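Local coordinates for hypothetical Membrane Spanning Protein (Bacillus cereus, PDB 2FB5) that is almost certainly a diadenylate cyclase that condenses two ATP molecules into cyclic di-AMP and is required for efficient spore formation, at residues T82-L87 with L183-E188; R191-L196 with L200-L205. All blocks are in the same frame, centred on the assembly; numbering follows the deposited sequence.

Contact 1: residues T82-L87 with L183-E188; sequences TAIQHL and LVVSEE
Helix-on-sheet packing in the nucleotide-binding DisA-type domain brings Ile84 and Leu87 of helix 77-90 onto Leu183 and Val185 of strand 181-185, an inner strand of the mixed sheet. The helix lies over the strand almost along it: within the short segments the axes come to 9.2 Å and their directions differ by 22°. One turn of helix supplies the cover, Ile84 and Leu87 being three residues apart and both starting toward the sheet, while Leu183 and Val185, two apart on the strand, start back toward the helix. Val185 has the largest share of the contact, with Ile84 next, and uses its two methyls differently. Val185 CG2, placed beside the backbone N by a chi1 of -177°, meets Ile84 CD1 at 3.7 Å and lies 4.2 Å from Leu87 CB, so one methyl touches both helix residues. CG1, the branch anti to the backbone N, touches main chain, coming to 4.0 Å from Leu87 C. The side chains of Ile84 and Val185 run antiparallel, each passing the other, and the same Ile84 CD1 is 4.3 Å from Leu183 CB. No hydrogen bond crosses; the side-chain contacts are apolar and all four residues are buried. The layer continues onto strand 94-98, since Ile84 also rests on Ile96, and Leu87 and Val185 both touch Ala94. Val184, between the two contact residues of the strand, points the other way and packs on helix 166-175, so strand 181-185 has a helix on each of its faces. Past the strand the chain turns, and Ser186 OG accepts a weak, bent bond from Glu188 N at 3.1 Å.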
loop_
_atom_site.group_PDB
_atom_site.type_symbol
_atom_site.label_atom_id
_atom_site.label_comp_id
_atom_site.label_asym_id
_atom_site.label_seq_id
_atom_site.Cartn_x
_atom_site.Cartn_y
_atom_site.Cartn_z
ATOM N N THR A 82 -16.086 8.243 -21.143
ATOM C CA THR A 82 -16.902 9.072 -22.034
ATOM C C THR A 82 -17.112 8.417 -23.407
ATOM O O THR A 82 -18.242 8.319 -23.897
ATOM C CB THR A 82 -16.284 10.463 -22.206
ATOM O OG1 THR A 82 -16.237 11.105 -20.929
ATOM C CG2 THR A 82 -17.095 11.306 -23.173
ATOM N N ALA A 83 -16.023 7.951 -24.013
ATOM C CA ALA A 83 -16.106 7.297 -25.315
ATOM C C ALA A 83 -17.029 6.074 -25.246
ATOM O O ALA A 83 -17.897 5.898 -26.103
ATOM C CB ALA A 83 -14.716 6.911 -25.820
ATOM N N ILE A 84 -16.841 5.250 -24.216
ATOM C CA ILE A 84 -17.643 4.046 -24.008
ATOM C C ILE A 84 -19.137 4.339 -23.866
ATOM O O ILE A 84 -19.959 3.626 -24.433
ATOM C CB ILE A 84 -17.152 3.252 -22.767
ATOM C CG1 ILE A 84 -15.797 2.565 -23.052
ATOM C CG2 ILE A 84 -18.193 2.241 -22.311
ATOM C CD1 ILE A 84 -15.818 1.545 -24.142
ATOM N N GLN A 85 -19.469 5.377 -23.101
ATOM C CA GLN A 85 -20.852 5.824 -22.929
ATOM C C GLN A 85 -21.460 6.198 -24.272
ATOM O O GLN A 85 -22.590 5.812 -24.571
ATOM C CB GLN A 85 -20.921 7.027 -21.977
ATOM C CG GLN A 85 -20.647 6.709 -20.499
ATOM C CD GLN A 85 -20.448 7.967 -19.631
ATOM O OE1 GLN A 85 -20.209 9.069 -20.134
ATOM N NE2 GLN A 85 -20.537 7.794 -18.321
ATOM N N HIS A 86 -20.708 6.945 -25.080
ATOM C CA HIS A 86 -21.175 7.404 -26.382
ATOM C C HIS A 86 -21.357 6.270 -27.372
ATOM O O HIS A 86 -22.361 6.216 -28.089
ATOM C CB HIS A 86 -20.208 8.444 -26.946
ATOM C CG HIS A 86 -20.283 9.766 -26.251
ATOM N ND1 HIS A 86 -19.343 10.757 -26.433
ATOM C CD2 HIS A 86 -21.184 10.261 -25.369
ATOM C CE1 HIS A 86 -19.669 11.811 -25.705
ATOM N NE2 HIS A 86 -20.779 11.533 -25.046
ATOM N N LEU A 87 -20.386 5.357 -27.396
ATOM C CA LEU A 87 -20.461 4.172 -28.237
ATOM C C LEU A 87 -21.626 3.271 -27.832
ATOM O O LEU A 87 -22.335 2.743 -28.693
ATOM C CB LEU A 87 -19.136 3.396 -28.196
ATOM C CG LEU A 87 -17.946 4.160 -28.809
ATOM C CD1 LEU A 87 -16.603 3.638 -28.291
ATOM C CD2 LEU A 87 -18.001 4.106 -30.323
ATOM N N LEU A 183 -12.199 -3.589 -22.301
ATOM C CA LEU A 183 -13.555 -3.068 -22.364
ATOM C C LEU A 183 -14.213 -3.493 -23.664
ATOM O O LEU A 183 -13.566 -3.518 -24.715
ATOM C CB LEU A 183 -13.532 -1.527 -22.273
ATOM C CG LEU A 183 -13.069 -1.029 -20.897
ATOM C CD1 LEU A 183 -12.267 0.259 -21.009
ATOM C CD2 LEU A 183 -14.266 -0.825 -19.954
ATOM N N VAL A 184 -15.504 -3.824 -23.590
ATOM C CA VAL A 184 -16.286 -4.201 -24.768
ATOM C C VAL A 184 -17.594 -3.407 -24.787
ATOM O O VAL A 184 -18.206 -3.205 -23.739
ATOM C CB VAL A 184 -16.627 -5.720 -24.778
ATOM C CG1 VAL A 184 -17.294 -6.119 -26.078
ATOM C CG2 VAL A 184 -15.381 -6.565 -24.586
ATOM N N VAL A 185 -17.987 -2.932 -25.971
ATOM C CA VAL A 185 -19.347 -2.441 -26.230
ATOM C C VAL A 185 -19.933 -3.394 -27.263
ATOM O O VAL A 185 -19.322 -3.654 -28.300
ATOM C CB VAL A 185 -19.401 -0.977 -26.769
ATOM C CG1 VAL A 185 -20.858 -0.503 -26.942
ATOM C CG2 VAL A 185 -18.656 -0.023 -25.849
ATOM N N SER A 186 -21.087 -3.967 -26.949
ATOM C CA SER A 186 -21.781 -4.840 -27.897
ATOM C C SER A 186 -22.449 -4.023 -29.002
ATOM O O SER A 186 -23.171 -3.069 -28.725
ATOM C CB SER A 186 -22.832 -5.690 -27.181
ATOM O OG SER A 186 -23.679 -6.321 -28.130
ATOM N N GLU A 187 -22.207 -4.404 -30.249
ATOM C CA GLU A 187 -22.890 -3.788 -31.392
ATOM C C GLU A 187 -24.375 -4.175 -31.474
ATOM O O GLU A 187 -25.169 -3.471 -32.095
ATOM C CB GLU A 187 -22.180 -4.122 -32.702
ATOM C CG GLU A 187 -22.121 -5.606 -33.047
ATOM C CD GLU A 187 -21.433 -5.877 -34.377
ATOM O OE1 GLU A 187 -21.359 -4.956 -35.218
ATOM O OE2 GLU A 187 -20.968 -7.017 -34.586
ATOM N N GLU A 188 -24.742 -5.292 -30.845
ATOM C CA GLU A 188 -26.131 -5.758 -30.830
ATOM C C GLU A 188 -27.017 -4.985 -29.858
ATOM O O GLU A 188 -28.119 -4.573 -30.217
ATOM C CB GLU A 188 -26.189 -7.243 -30.489
ATOM C CG GLU A 188 -25.307 -8.119 -31.352
ATOM C CD GLU A 188 -25.539 -9.597 -31.101
ATOM O OE1 GLU A 188 -24.973 -10.420 -31.852
ATOM O OE2 GLU A 188 -26.289 -9.936 -30.157
#

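Contact 2: residues R191-L196 with L200-L205; sequences RTSFAL and LYTISL
Phe194 and Tyr201 form the regular hydrogen-bonded pair of the antiparallel beta hairpin 192-196/199-203, whose second strand is the outermost on its side of the sheet within this chain. Phe194 N donates to Tyr201 O at 2.9 Å, and Tyr201 N returns a nearly straight bond to Phe194 O (2.8 Å, 172°). The next rung is changed by water. Ile203 N still donates to Thr192 O at 2.8 Å, but Thr192 N gives its proton to water 1, which donates in turn to Ile203 O at 2.7 Å. Thr192 OG1, set between its own N and carbonyl carbon (chi1 62°), also lies 2.8 Å from Ile203 O, but its proton has another acceptor within reach and its choice is unsettled. The same OG1 is bonded, in an undecided direction, to water 2, which accepts from Leu205 N. Water 3 joins Ser193 OG to Thr202 OG1 on one face of the hairpin, and water 4, in the plane of the Tyr201 ring, joins Tyr201 OH to Leu196 O. On the aromatic side Tyr201 CB makes a CH-pi contact over the face of the Phe194 ring, 4.3 Å from its centroid, while the two rings meet obliquely with their planes at 40°. Ile203 CG2 reaches Phe194 CE2, 3.6 Å away. On the opposite face, Leu200 CD1 packs on Ser193 CB; helix 166-175 lies beyond it, while helix 47-70 touches Phe194 and Ile203. Direct backbone bonds thus set the register, water 1 stands in between Thr192 N and Ile203 O, and waters 3 and 4 link hydroxyls to one another and to a carbonyl.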
loop_
_atom_site.group_PDB
_atom_site.type_symbol
_atom_site.label_atom_id
_atom_site.label_comp_id
_atom_site.label_asym_id
_atom_site.label_seq_id
_atom_site.Cartn_x
_atom_site.Cartn_y
_atom_site.Cartn_z
ATOM N N ARG A 191 -24.686 -3.027 -24.632
ATOM C CA ARG A 191 -24.203 -3.437 -23.314
ATOM C C ARG A 191 -22.686 -3.275 -23.243
ATOM O O ARG A 191 -21.968 -3.678 -24.159
ATOM C CB ARG A 191 -24.569 -4.893 -23.009
ATOM C CG ARG A 191 -23.832 -5.468 -21.790
ATOM C CD ARG A 191 -24.315 -6.865 -21.428
ATOM N NE ARG A 191 -25.614 -6.805 -20.761
ATOM C CZ ARG A 191 -26.349 -7.862 -20.417
ATOM N NH1 ARG A 191 -25.937 -9.099 -20.685
ATOM N NH2 ARG A 191 -27.514 -7.674 -19.808
ATOM N N THR A 192 -22.214 -2.705 -22.142
ATOM C CA THR A 192 -20.787 -2.520 -21.933
ATOM C C THR A 192 -20.288 -3.460 -20.848
ATOM O O THR A 192 -20.938 -3.613 -19.809
ATOM C CB THR A 192 -20.467 -1.072 -21.569
ATOM O OG1 THR A 192 -21.122 -0.747 -20.343
ATOM C CG2 THR A 192 -20.970 -0.159 -22.643
ATOM N N SER A 193 -19.147 -4.095 -21.124
ATOM C CA SER A 193 -18.499 -5.070 -20.251
ATOM C C SER A 193 -17.000 -4.775 -20.141
ATOM O O SER A 193 -16.454 -4.015 -20.947
ATOM C CB SER A 193 -18.634 -6.467 -20.864
ATOM O OG SER A 193 -19.984 -6.836 -21.032
ATOM N N PHE A 194 -16.334 -5.368 -19.154
ATOM C CA PHE A 194 -14.885 -5.564 -19.269
ATOM C C PHE A 194 -14.505 -6.980 -18.904
ATOM O O PHE A 194 -15.183 -7.613 -18.088
ATOM C CB PHE A 194 -14.056 -4.544 -18.475
ATOM C CG PHE A 194 -14.180 -4.664 -16.975
ATOM C CD1 PHE A 194 -13.441 -5.604 -16.273
ATOM C CD2 PHE A 194 -15.003 -3.796 -16.267
ATOM C CE1 PHE A 194 -13.537 -5.709 -14.889
ATOM C CE2 PHE A 194 -15.098 -3.887 -14.875
ATOM C CZ PHE A 194 -14.368 -4.852 -14.191
ATOM N N ALA A 195 -13.441 -7.474 -19.525
ATOM C CA ALA A 195 -12.859 -8.752 -19.152
ATOM C C ALA A 195 -11.603 -8.523 -18.333
ATOM O O ALA A 195 -10.777 -7.654 -18.654
ATOM C CB ALA A 195 -12.524 -9.585 -20.388
ATOM N N LEU A 196 -11.463 -9.322 -17.284
ATOM C CA LEU A 196 -10.291 -9.291 -16.427
ATOM C C LEU A 196 -10.049 -10.701 -15.900
ATOM O O LEU A 196 -10.940 -11.323 -15.318
ATOM C CB LEU A 196 -10.476 -8.311 -15.270
ATOM C CG LEU A 196 -9.255 -8.125 -14.355
ATOM C CD1 LEU A 196 -8.170 -7.305 -15.051
ATOM C CD2 LEU A 196 -9.684 -7.463 -13.047
ATOM N N LEU A 200 -15.782 -12.100 -17.601
ATOM C CA LEU A 200 -16.456 -10.949 -18.192
ATOM C C LEU A 200 -17.449 -10.335 -17.208
ATOM O O LEU A 200 -18.314 -11.049 -16.677
ATOM C CB LEU A 200 -17.177 -11.385 -19.477
ATOM C CG LEU A 200 -17.791 -10.316 -20.381
ATOM C CD1 LEU A 200 -16.703 -9.520 -21.095
ATOM C CD2 LEU A 200 -18.709 -10.992 -21.400
ATOM N N TYR A 201 -17.325 -9.024 -16.969
ATOM C CA TYR A 201 -18.197 -8.302 -16.033
ATOM C C TYR A 201 -19.000 -7.231 -16.747
ATOM O O TYR A 201 -18.432 -6.424 -17.479
ATOM C CB TYR A 201 -17.384 -7.597 -14.936
ATOM C CG TYR A 201 -16.516 -8.508 -14.105
ATOM C CD1 TYR A 201 -17.025 -9.143 -12.968
ATOM C CD2 TYR A 201 -15.187 -8.742 -14.457
ATOM C CE1 TYR A 201 -16.225 -9.983 -12.196
ATOM C CE2 TYR A 201 -14.380 -9.568 -13.695
ATOM C CZ TYR A 201 -14.902 -10.188 -12.564
ATOM O OH TYR A 201 -14.098 -11.022 -11.823
ATOM N N THR A 202 -20.309 -7.210 -16.511
ATOM C CA THR A 202 -21.167 -6.168 -17.052
ATOM C C THR A 202 -20.930 -4.894 -16.268
ATOM O O THR A 202 -20.817 -4.927 -15.044
ATOM C CB THR A 202 -22.661 -6.582 -16.996
ATOM O OG1 THR A 202 -22.822 -7.820 -17.696
ATOM C CG2 THR A 202 -23.553 -5.538 -17.656
ATOM N N ILE A 203 -20.815 -3.780 -16.975
ATOM C CA ILE A 203 -20.726 -2.480 -16.333
ATOM C C ILE A 203 -21.820 -1.565 -16.865
ATOM O O ILE A 203 -22.261 -1.706 -18.005
ATOM C CB ILE A 203 -19.332 -1.800 -16.523
ATOM C CG1 ILE A 203 -18.873 -1.833 -17.991
ATOM C CG2 ILE A 203 -18.299 -2.453 -15.619
ATOM C CD1 ILE A 203 -17.559 -1.089 -18.280
ATOM N N SER A 204 -22.258 -0.636 -16.030
ATOM C CA SER A 204 -23.198 0.391 -16.462
ATOM C C SER A 204 -22.628 1.756 -16.104
ATOM O O SER A 204 -22.414 2.050 -14.932
ATOM C CB SER A 204 -24.569 0.176 -15.795
ATOM O OG SER A 204 -25.394 1.334 -15.883
ATOM N N LEU A 205 -22.360 2.578 -17.116
ATOM C CA LEU A 205 -21.917 3.964 -16.883
ATOM C C LEU A 205 -22.487 4.992 -17.870
ATOM O O LEU A 205 -23.610 4.843 -18.373
ATOM C CB LEU A 205 -20.388 4.053 -16.819
ATOM C CG LEU A 205 -19.514 3.047 -17.560
ATOM C CD1 LEU A 205 -19.135 3.590 -18.914
ATOM C CD2 LEU A 205 -18.277 2.781 -16.719
HETATM O O HOH W 1 -24.133 -2.260 -19.857
HETATM O O HOH W 2 -21.634 1.614 -19.880
HETATM O O HOH W 3 -21.252 -8.856 -19.593
HETATM O O HOH W 4 -11.623 -11.362 -12.714
#

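Contacts 1 and 2 follow one another along the chain, their centres about 10 Å apart, and share one sheet in which strands 181-185 and 192-196 are antiparallel neighbours. Backbone bonds probably join them directly: Val184 N lies 2.8 Å from Ser193 O and Ser186 N lies 2.9 Å from Arg191 O. Helix 77-90 reaches past the first strand to the second, with Ile84 CG2 3.7 Å from Thr192 CG2, so Ile84 of contact 1 also packs on Thr192 of contact 2. Further out, Gln85 NE2 comes to 3.4 Å from Leu205 C at the chain terminus. Helix 77-90 thus covers parts of strands 181-185 and 192-196 and meets the C-terminal residue that follows strand 199-203.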